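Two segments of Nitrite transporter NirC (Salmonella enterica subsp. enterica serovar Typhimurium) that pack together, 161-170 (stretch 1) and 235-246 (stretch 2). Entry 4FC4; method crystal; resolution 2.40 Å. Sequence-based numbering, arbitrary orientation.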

# COMPACT_ATOMS: atom_id res chain seq x y z
N ASN B 161 -16.36 -18.99 3.04
CA ASN B 161 -15.42 -19.59 3.97
C ASN B 161 -14.24 -20.23 3.30
O ASN B 161 -13.17 -20.40 3.90
CB ASN B 161 -16.09 -20.58 4.94
CG ASN B 161 -15.36 -20.65 6.27
OD1 ASN B 161 -14.80 -19.65 6.64
ND2 ASN B 161 -15.33 -21.82 6.97
N TRP B 162 -14.43 -20.60 2.06
CA TRP B 162 -13.30 -20.90 1.19
C TRP B 162 -12.35 -19.76 1.30
O TRP B 162 -11.17 -19.96 1.62
CB TRP B 162 -13.77 -21.08 -0.26
CG TRP B 162 -12.89 -22.07 -1.00
CD1 TRP B 162 -11.67 -22.59 -0.57
CD2 TRP B 162 -13.13 -22.68 -2.30
NE1 TRP B 162 -11.16 -23.45 -1.49
CE2 TRP B 162 -11.98 -23.55 -2.56
CE3 TRP B 162 -14.16 -22.63 -3.23
CZ2 TRP B 162 -11.89 -24.36 -3.73
CZ3 TRP B 162 -14.06 -23.42 -4.41
CH2 TRP B 162 -12.94 -24.25 -4.65
N LEU B 163 -12.85 -18.54 1.06
CA LEU B 163 -12.00 -17.38 0.93
C LEU B 163 -11.42 -17.01 2.31
O LEU B 163 -10.24 -16.72 2.43
CB LEU B 163 -12.74 -16.18 0.27
CG LEU B 163 -12.66 -16.25 -1.25
CD1 LEU B 163 -13.67 -15.35 -1.97
CD2 LEU B 163 -11.21 -15.96 -1.71
N VAL B 164 -12.24 -17.02 3.35
CA VAL B 164 -11.77 -16.67 4.69
C VAL B 164 -10.74 -17.72 5.23
O VAL B 164 -9.67 -17.32 5.74
CB VAL B 164 -12.95 -16.45 5.66
CG1 VAL B 164 -12.43 -16.07 7.06
CG2 VAL B 164 -13.88 -15.41 5.07
N CYS B 165 -11.06 -19.02 5.12
CA CYS B 165 -10.04 -20.06 5.34
C CYS B 165 -8.81 -19.94 4.44
O CYS B 165 -7.71 -20.26 4.87
CB CYS B 165 -10.62 -21.44 5.23
SG CYS B 165 -11.63 -21.78 6.69
N LEU B 166 -8.98 -19.49 3.19
CA LEU B 166 -7.82 -19.26 2.36
C LEU B 166 -6.92 -18.16 2.96
O LEU B 166 -5.69 -18.27 2.92
CB LEU B 166 -8.21 -18.95 0.91
CG LEU B 166 -8.43 -20.27 0.13
CD1 LEU B 166 -9.37 -20.08 -1.08
CD2 LEU B 166 -7.11 -20.92 -0.28
N ALA B 167 -7.53 -17.13 3.56
CA ALA B 167 -6.80 -16.05 4.19
C ALA B 167 -6.06 -16.61 5.41
O ALA B 167 -4.88 -16.34 5.62
CB ALA B 167 -7.76 -14.94 4.58
N ILE B 168 -6.73 -17.46 6.18
CA ILE B 168 -6.09 -18.01 7.38
C ILE B 168 -4.89 -18.87 7.04
O ILE B 168 -3.81 -18.74 7.64
CB ILE B 168 -7.11 -18.80 8.19
CG1 ILE B 168 -8.17 -17.82 8.74
CG2 ILE B 168 -6.37 -19.56 9.25
CD1 ILE B 168 -9.39 -18.50 9.29
N TRP B 169 -5.10 -19.72 6.03
CA TRP B 169 -4.10 -20.57 5.42
C TRP B 169 -2.90 -19.79 4.95
O TRP B 169 -1.75 -20.08 5.35
CB TRP B 169 -4.75 -21.27 4.24
CG TRP B 169 -3.90 -22.32 3.55
CD1 TRP B 169 -3.24 -22.21 2.33
CD2 TRP B 169 -3.63 -23.69 4.01
NE1 TRP B 169 -2.58 -23.38 2.03
CE2 TRP B 169 -2.77 -24.30 2.99
CE3 TRP B 169 -3.98 -24.43 5.14
CZ2 TRP B 169 -2.29 -25.60 3.12
CZ3 TRP B 169 -3.50 -25.73 5.26
CH2 TRP B 169 -2.68 -26.32 4.27
N MET B 170 -3.14 -18.82 4.06
CA MET B 170 -2.03 -18.01 3.51
C MET B 170 -1.28 -17.24 4.59
O MET B 170 -0.08 -17.07 4.51
CB MET B 170 -2.52 -17.07 2.42
CG MET B 170 -3.02 -17.74 1.15
SD MET B 170 -3.49 -16.45 -0.02
CE MET B 170 -1.91 -16.12 -0.73
N LEU B 235 -19.08 -26.73 5.30
CA LEU B 235 -18.67 -27.37 4.03
C LEU B 235 -17.27 -26.96 3.48
O LEU B 235 -16.41 -27.82 3.27
CB LEU B 235 -19.71 -27.16 2.90
CG LEU B 235 -19.28 -27.82 1.59
CD1 LEU B 235 -19.04 -29.31 1.78
CD2 LEU B 235 -20.31 -27.64 0.49
N SER B 236 -17.07 -25.69 3.19
CA SER B 236 -15.81 -25.23 2.57
C SER B 236 -14.59 -25.31 3.54
O SER B 236 -13.49 -25.65 3.11
CB SER B 236 -15.98 -23.84 1.97
OG SER B 236 -16.53 -22.91 2.90
N GLY B 237 -14.81 -25.06 4.83
CA GLY B 237 -13.75 -25.16 5.83
C GLY B 237 -13.30 -26.58 5.99
O GLY B 237 -12.11 -26.87 5.89
N VAL B 238 -14.25 -27.49 6.21
CA VAL B 238 -13.99 -28.91 6.43
C VAL B 238 -13.46 -29.59 5.16
O VAL B 238 -12.45 -30.30 5.21
CB VAL B 238 -15.27 -29.64 6.97
CG1 VAL B 238 -15.09 -31.16 7.08
CG2 VAL B 238 -15.67 -29.04 8.32
N VAL B 239 -14.13 -29.36 4.02
CA VAL B 239 -13.91 -30.18 2.82
C VAL B 239 -12.96 -29.52 1.83
O VAL B 239 -11.92 -30.09 1.49
CB VAL B 239 -15.22 -30.61 2.11
CG1 VAL B 239 -14.92 -31.39 0.84
CG2 VAL B 239 -16.10 -31.47 3.01
N PHE B 240 -13.31 -28.32 1.36
CA PHE B 240 -12.48 -27.68 0.32
C PHE B 240 -11.12 -27.34 0.87
O PHE B 240 -10.15 -27.42 0.13
CB PHE B 240 -13.08 -26.39 -0.27
CG PHE B 240 -14.47 -26.52 -0.78
CD1 PHE B 240 -15.06 -27.76 -1.06
CD2 PHE B 240 -15.21 -25.35 -1.02
CE1 PHE B 240 -16.37 -27.84 -1.55
CE2 PHE B 240 -16.52 -25.43 -1.51
CZ PHE B 240 -17.10 -26.66 -1.77
N MET B 241 -11.03 -26.95 2.15
CA MET B 241 -9.75 -26.57 2.70
C MET B 241 -9.14 -27.69 3.52
O MET B 241 -8.07 -28.20 3.16
CB MET B 241 -9.79 -25.22 3.45
CG MET B 241 -10.01 -24.01 2.55
SD MET B 241 -8.63 -23.61 1.48
CE MET B 241 -7.43 -23.06 2.71
N GLY B 242 -9.82 -28.12 4.57
CA GLY B 242 -9.30 -29.21 5.40
C GLY B 242 -8.99 -30.46 4.60
O GLY B 242 -7.83 -30.94 4.53
N LEU B 243 -10.03 -31.00 3.99
CA LEU B 243 -9.87 -32.26 3.30
C LEU B 243 -9.14 -32.03 1.99
O LEU B 243 -8.31 -32.83 1.61
CB LEU B 243 -11.21 -32.94 3.10
CG LEU B 243 -11.52 -34.17 3.94
CD1 LEU B 243 -11.10 -33.99 5.39
CD2 LEU B 243 -12.99 -34.56 3.81
N GLY B 244 -9.43 -30.91 1.32
CA GLY B 244 -8.66 -30.51 0.12
C GLY B 244 -7.16 -30.58 0.29
O GLY B 244 -6.47 -31.30 -0.43
N TYR B 245 -6.64 -29.87 1.28
CA TYR B 245 -5.18 -29.82 1.45
C TYR B 245 -4.58 -31.10 2.03
O TYR B 245 -3.47 -31.50 1.66
CB TYR B 245 -4.72 -28.57 2.18
CG TYR B 245 -4.60 -27.38 1.23
CD1 TYR B 245 -3.55 -27.33 0.32
CD2 TYR B 245 -5.48 -26.30 1.28
CE1 TYR B 245 -3.37 -26.26 -0.56
CE2 TYR B 245 -5.30 -25.18 0.41
CZ TYR B 245 -4.25 -25.21 -0.52
OH TYR B 245 -4.02 -24.21 -1.41
N TRP B 246 -5.36 -31.78 2.86
CA TRP B 246 -5.01 -33.12 3.30
C TRP B 246 -4.74 -34.06 2.14
O TRP B 246 -3.69 -34.66 2.09
CB TRP B 246 -6.05 -33.71 4.25
CG TRP B 246 -5.60 -35.04 4.79
CD1 TRP B 246 -5.95 -36.32 4.33
CD2 TRP B 246 -4.64 -35.27 5.89
NE1 TRP B 246 -5.32 -37.28 5.06
CE2 TRP B 246 -4.51 -36.72 6.01
CE3 TRP B 246 -3.92 -34.45 6.76
CZ2 TRP B 246 -3.69 -37.31 6.98
CZ3 TRP B 246 -3.08 -35.05 7.72
CH2 TRP B 246 -2.98 -36.46 7.83
O HOH W 1 -9.05 -25.33 -1.68

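The two helices cross at 60°, with their axes approaching to 8.4 Å; the contact buries 531 Å², both sides summed, and is made largely by apolar and aromatic side chains. At its centre is Met241, whose chi angles are all m (-69°, -70°, -68°). This coiled conformation folds the thioether against the facing helix, where the side chain sits as a knob among Trp162, Cys165, Leu166 and Trp169. Met241 CG lies 3.8 Å from Cys165 CB, Met241 SD 3.6 Å from Leu166 CD2, and Met241 CE 3.6 Å from Trp169 CB. The sulfur also meets the indole of Trp162 at the ring edge, with Met241 SD 3.8 Å from Trp162 CD1.

Trp162 adopts an unusual conformation, with chi1 at -149°, between wells, and chi2 at -13°. Although its CA-to-CB bond points sideways, these torsions carry the indole over to the second helix. Phe240 covers one face: Phe240 CB stands 3.9 Å from the centroid of the five-membered ring, in a CH-pi contact, while the phenyl edge is directed at the six-membered ring, with planes at 51° and Trp162 CD2 3.6 Å from Phe240 CD2. The same indole placement lets Trp162 NE1 donate to a water (2.8 Å to its O), which in turn donates to Phe240 O (3.0 Å), bridging the helices.

The CA-to-CB bonds of Trp169 (chi1 t, chi2 -104°) and Tyr245 (chi1 m, chi2 -72°) both point toward the other helix, and these torsions bring the rings nearly parallel, in an offset stack with planes at 18° and Trp169 CZ2 3.5 Å from Tyr245 CG.

Near Ser236 the backbones draw close, with Trp162 CA and Ser236 CA 5.2 Å apart. Ser236, in the p rotamer, places OG 3.1 Å from Asn161 CB. At Gly237 the absence of a side chain matters, because an ideal CB would lie just 3.0 Å from Asn161 ND2.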